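Similar to yteR (Bacilus subtilis) (PDB 4WU0) probably hydrolyses unsaturated rhamnogalacturonan fragments released from pectin, as a glycoside hydrolase of family 105 related to YteR. Local coordinates at residues 293-298 with 353-358. Numbering follows the deposited sequence.
Sequences EAYKGL and LASYEY
Two tyrosines, Tyr-295 and Tyr-358, lie one upon the other where segments 293-298 and 353-358, on helices 288-302 and 345-360, run obliquely antiparallel, their directions 138° apart. Both have CG anti to the backbone N, so each ring reaches toward the opposite helix, and the two side chains cross at about a right angle. The result is an offset stack with centroids 4.2 Å apart and planes inclined by 19°. CD2 of Tyr-295 sits over the centre of the Tyr-358 ring, while CG of Tyr-358 lies above the rim of the Tyr-295 ring. That displacement brings CB of Tyr-358 over the centre of the same Tyr-295 face, a CH-pi contact 3.8 Å from the centroid. The segment axes approach to 10.8 Å, a wide spacing that suits such broad, flat groups. Deeper in, small Ala-354 lets the Tyr-295 ring come close to its backbone, CE1 standing 3.9 Å from C of Ala-354, and its methyl also meets CD1 of Leu-298. Both helices belong to the largely helical body, consistent with the (alpha/alpha)6 barrel of family 105 hydrolases. At the buried end of Tyr-295, OH lies within hydrogen-bonding distance, 2.7 Å, of OG of Ser-355, in plane at the ring edge; OG is itself bonded to Phe-351 O one turn back, and short serine brings this hydroxyl without bulk. Toward solvent the packing loosens: CG of Lys-296 comes no nearer than 4.2 Å to OH of Tyr-358. The long, flexible lysine, bent at chi3, suits this exposed rim, its NZ weakly bonded to a water 2.8 Å from Tyr-358 OH.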
ATOM      1  N   GLU A 293       4.183  10.700  17.699  1.00 16.61           N
ATOM      2  CA  GLU A 293       4.139  12.106  17.307  1.00 15.36           C
ATOM      3  C   GLU A 293       3.718  12.264  15.847  1.00 15.73           C
ATOM      4  O   GLU A 293       2.926  13.150  15.500  1.00 17.54           O
ATOM      5  CB  GLU A 293       5.513  12.724  17.556  1.00 19.00           C
ATOM      6  CG  GLU A 293       5.655  14.140  17.175  1.00 34.50           C
ATOM      7  CD  GLU A 293       7.075  14.646  17.418  1.00 45.21           C
ATOM      8  OE1 GLU A 293       8.038  14.040  16.866  1.00 37.35           O
ATOM      9  OE2 GLU A 293       7.224  15.641  18.161  1.00 45.93           O
ATOM     10  N   ALA A 294       4.218  11.383  14.994  1.00 13.61           N
ATOM     11  CA  ALA A 294       3.872  11.423  13.579  1.00 13.68           C
ATOM     12  C   ALA A 294       2.396  11.087  13.379  1.00 14.19           C
ATOM     13  O   ALA A 294       1.715  11.718  12.563  1.00 13.44           O
ATOM     14  CB  ALA A 294       4.766  10.468  12.758  1.00 15.66           C
ATOM     15  N   TYR A 295       1.903  10.097  14.121  1.00 13.93           N
ATOM     16  CA  TYR A 295       0.492   9.774  14.091  1.00 12.70           C
ATOM     17  C   TYR A 295      -0.356  10.976  14.465  1.00 13.93           C
ATOM     18  O   TYR A 295      -1.331  11.291  13.785  1.00 15.20           O
ATOM     19  CB  TYR A 295       0.141   8.606  15.017  1.00 15.54           C
ATOM     20  CG  TYR A 295      -1.330   8.320  14.939  1.00 13.53           C
ATOM     21  CD1 TYR A 295      -1.867   7.651  13.851  1.00 12.93           C
ATOM     22  CD2 TYR A 295      -2.201   8.764  15.921  1.00 14.64           C
ATOM     23  CE1 TYR A 295      -3.225   7.433  13.757  1.00 13.07           C
ATOM     24  CE2 TYR A 295      -3.560   8.546  15.828  1.00 14.40           C
ATOM     25  CZ  TYR A 295      -4.068   7.880  14.742  1.00 14.97           C
ATOM     26  OH  TYR A 295      -5.429   7.653  14.671  1.00 15.01           O
ATOM     27  N   LYS A 296      -0.026  11.644  15.561  1.00 14.85           N
ATOM     28  CA  LYS A 296      -0.783  12.818  15.949  1.00 14.95           C
ATOM     29  C   LYS A 296      -0.697  13.913  14.869  1.00 17.71           C
ATOM     30  O   LYS A 296      -1.645  14.670  14.651  1.00 16.52           O
ATOM     31  CB  LYS A 296      -0.306  13.319  17.312  1.00 17.44           C
ATOM     32  CG  LYS A 296      -0.892  12.467  18.438  1.00 21.03           C
ATOM     33  CD  LYS A 296      -0.613  13.010  19.806  1.00 37.93           C
ATOM     34  CE  LYS A 296       0.861  12.946  20.073  1.00 49.90           C
ATOM     35  NZ  LYS A 296       1.223  13.311  21.477  1.00 54.79           N
ATOM     36  N   GLY A 297       0.425  13.952  14.157  1.00 14.75           N
ATOM     37  CA  GLY A 297       0.572  14.845  13.026  1.00 15.90           C
ATOM     38  C   GLY A 297      -0.411  14.563  11.909  1.00 13.57           C
ATOM     39  O   GLY A 297      -0.893  15.470  11.244  1.00 15.38           O
ATOM     40  N   LEU A 298      -0.719  13.295  11.669  1.00 13.50           N
ATOM     41  CA  LEU A 298      -1.750  12.975  10.680  1.00 11.93           C
ATOM     42  C   LEU A 298      -3.091  13.632  11.047  1.00 14.50           C
ATOM     43  O   LEU A 298      -3.807  14.173  10.199  1.00 14.59           O
ATOM     44  CB  LEU A 298      -1.958  11.468  10.605  1.00 14.05           C
ATOM     45  CG  LEU A 298      -0.782  10.573  10.274  1.00 13.60           C
ATOM     46  CD1 LEU A 298      -1.240   9.129  10.346  1.00 13.96           C
ATOM     47  CD2 LEU A 298      -0.283  10.889   8.890  1.00 12.74           C
ATOM     48  N   LEU A 353      -5.546   1.866   9.234  1.00 13.14           N
ATOM     49  CA  LEU A 353      -4.516   0.928   9.669  1.00 13.49           C
ATOM     50  C   LEU A 353      -3.530   1.561  10.645  1.00 14.33           C
ATOM     51  O   LEU A 353      -3.158   0.944  11.651  1.00 14.09           O
ATOM     52  CB  LEU A 353      -3.772   0.334   8.455  1.00 13.43           C
ATOM     53  CG  LEU A 353      -4.657  -0.529   7.557  1.00 13.46           C
ATOM     54  CD1 LEU A 353      -3.959  -0.838   6.222  1.00 19.73           C
ATOM     55  CD2 LEU A 353      -5.013  -1.842   8.255  1.00 16.15           C
ATOM     56  N   ALA A 354      -3.095   2.786  10.350  1.00 13.78           N
ATOM     57  CA  ALA A 354      -2.230   3.511  11.275  1.00 14.29           C
ATOM     58  C   ALA A 354      -2.930   3.720  12.603  1.00 13.83           C
ATOM     59  O   ALA A 354      -2.311   3.605  13.658  1.00 14.26           O
ATOM     60  CB  ALA A 354      -1.828   4.860  10.665  1.00 14.72           C
ATOM     61  N   SER A 355      -4.212   4.069  12.557  1.00 13.66           N
ATOM     62  CA  SER A 355      -4.972   4.304  13.782  1.00 13.99           C
ATOM     63  C   SER A 355      -5.039   3.040  14.628  1.00 14.48           C
ATOM     64  O   SER A 355      -4.859   3.085  15.840  1.00 14.93           O
ATOM     65  CB  SER A 355      -6.391   4.750  13.446  1.00 14.51           C
ATOM     66  OG  SER A 355      -6.379   5.969  12.732  1.00 14.85           O
ATOM     67  N   TYR A 356      -5.296   1.905  13.986  1.00 14.46           N
ATOM     68  CA  TYR A 356      -5.350   0.647  14.707  1.00 16.53           C
ATOM     69  C   TYR A 356      -4.009   0.388  15.399  1.00 15.39           C
ATOM     70  O   TYR A 356      -3.978   0.006  16.567  1.00 15.94           O
ATOM     71  CB  TYR A 356      -5.711  -0.497  13.757  1.00 17.03           C
ATOM     72  CG  TYR A 356      -5.608  -1.866  14.383  1.00 17.10           C
ATOM     73  CD1 TYR A 356      -6.623  -2.360  15.180  1.00 19.99           C
ATOM     74  CD2 TYR A 356      -4.480  -2.649  14.190  1.00 23.49           C
ATOM     75  CE1 TYR A 356      -6.526  -3.612  15.774  1.00 21.99           C
ATOM     76  CE2 TYR A 356      -4.370  -3.906  14.789  1.00 31.78           C
ATOM     77  CZ  TYR A 356      -5.401  -4.375  15.569  1.00 30.69           C
ATOM     78  OH  TYR A 356      -5.309  -5.618  16.157  1.00 40.97           O
ATOM     79  N   GLU A 357      -2.907   0.605  14.689  1.00 15.18           N
ATOM     80  CA  GLU A 357      -1.586   0.330  15.279  1.00 15.65           C
ATOM     81  C   GLU A 357      -1.283   1.290  16.427  1.00 16.02           C
ATOM     82  O   GLU A 357      -0.698   0.903  17.424  1.00 16.54           O
ATOM     83  CB  GLU A 357      -0.474   0.434  14.243  1.00 15.43           C
ATOM     84  CG  GLU A 357      -0.455  -0.695  13.215  1.00 15.44           C
ATOM     85  CD  GLU A 357       0.027  -2.034  13.772  1.00 21.01           C
ATOM     86  OE1 GLU A 357       0.724  -2.076  14.815  1.00 22.35           O
ATOM     87  OE2 GLU A 357      -0.303  -3.071  13.146  1.00 24.04           O
ATOM     88  N   TYR A 358      -1.645   2.555  16.251  1.00 16.39           N
ATOM     89  CA  TYR A 358      -1.435   3.553  17.294  1.00 15.82           C
ATOM     90  C   TYR A 358      -2.196   3.182  18.556  1.00 17.23           C
ATOM     91  O   TYR A 358      -1.655   3.210  19.660  1.00 18.86           O
ATOM     92  CB  TYR A 358      -1.907   4.920  16.811  1.00 16.47           C
ATOM     93  CG  TYR A 358      -1.780   6.002  17.852  1.00 15.73           C
ATOM     94  CD1 TYR A 358      -0.588   6.661  18.033  1.00 16.07           C
ATOM     95  CD2 TYR A 358      -2.864   6.367  18.634  1.00 18.92           C
ATOM     96  CE1 TYR A 358      -0.468   7.666  18.974  1.00 19.71           C
ATOM     97  CE2 TYR A 358      -2.753   7.361  19.581  1.00 19.43           C
ATOM     98  CZ  TYR A 358      -1.557   8.010  19.737  1.00 21.76           C
ATOM     99  OH  TYR A 358      -1.413   9.011  20.691  1.00 24.23           O
TER
HETATM  100  O   HOH W   1       0.853  10.213  21.767  1.00 36.37           O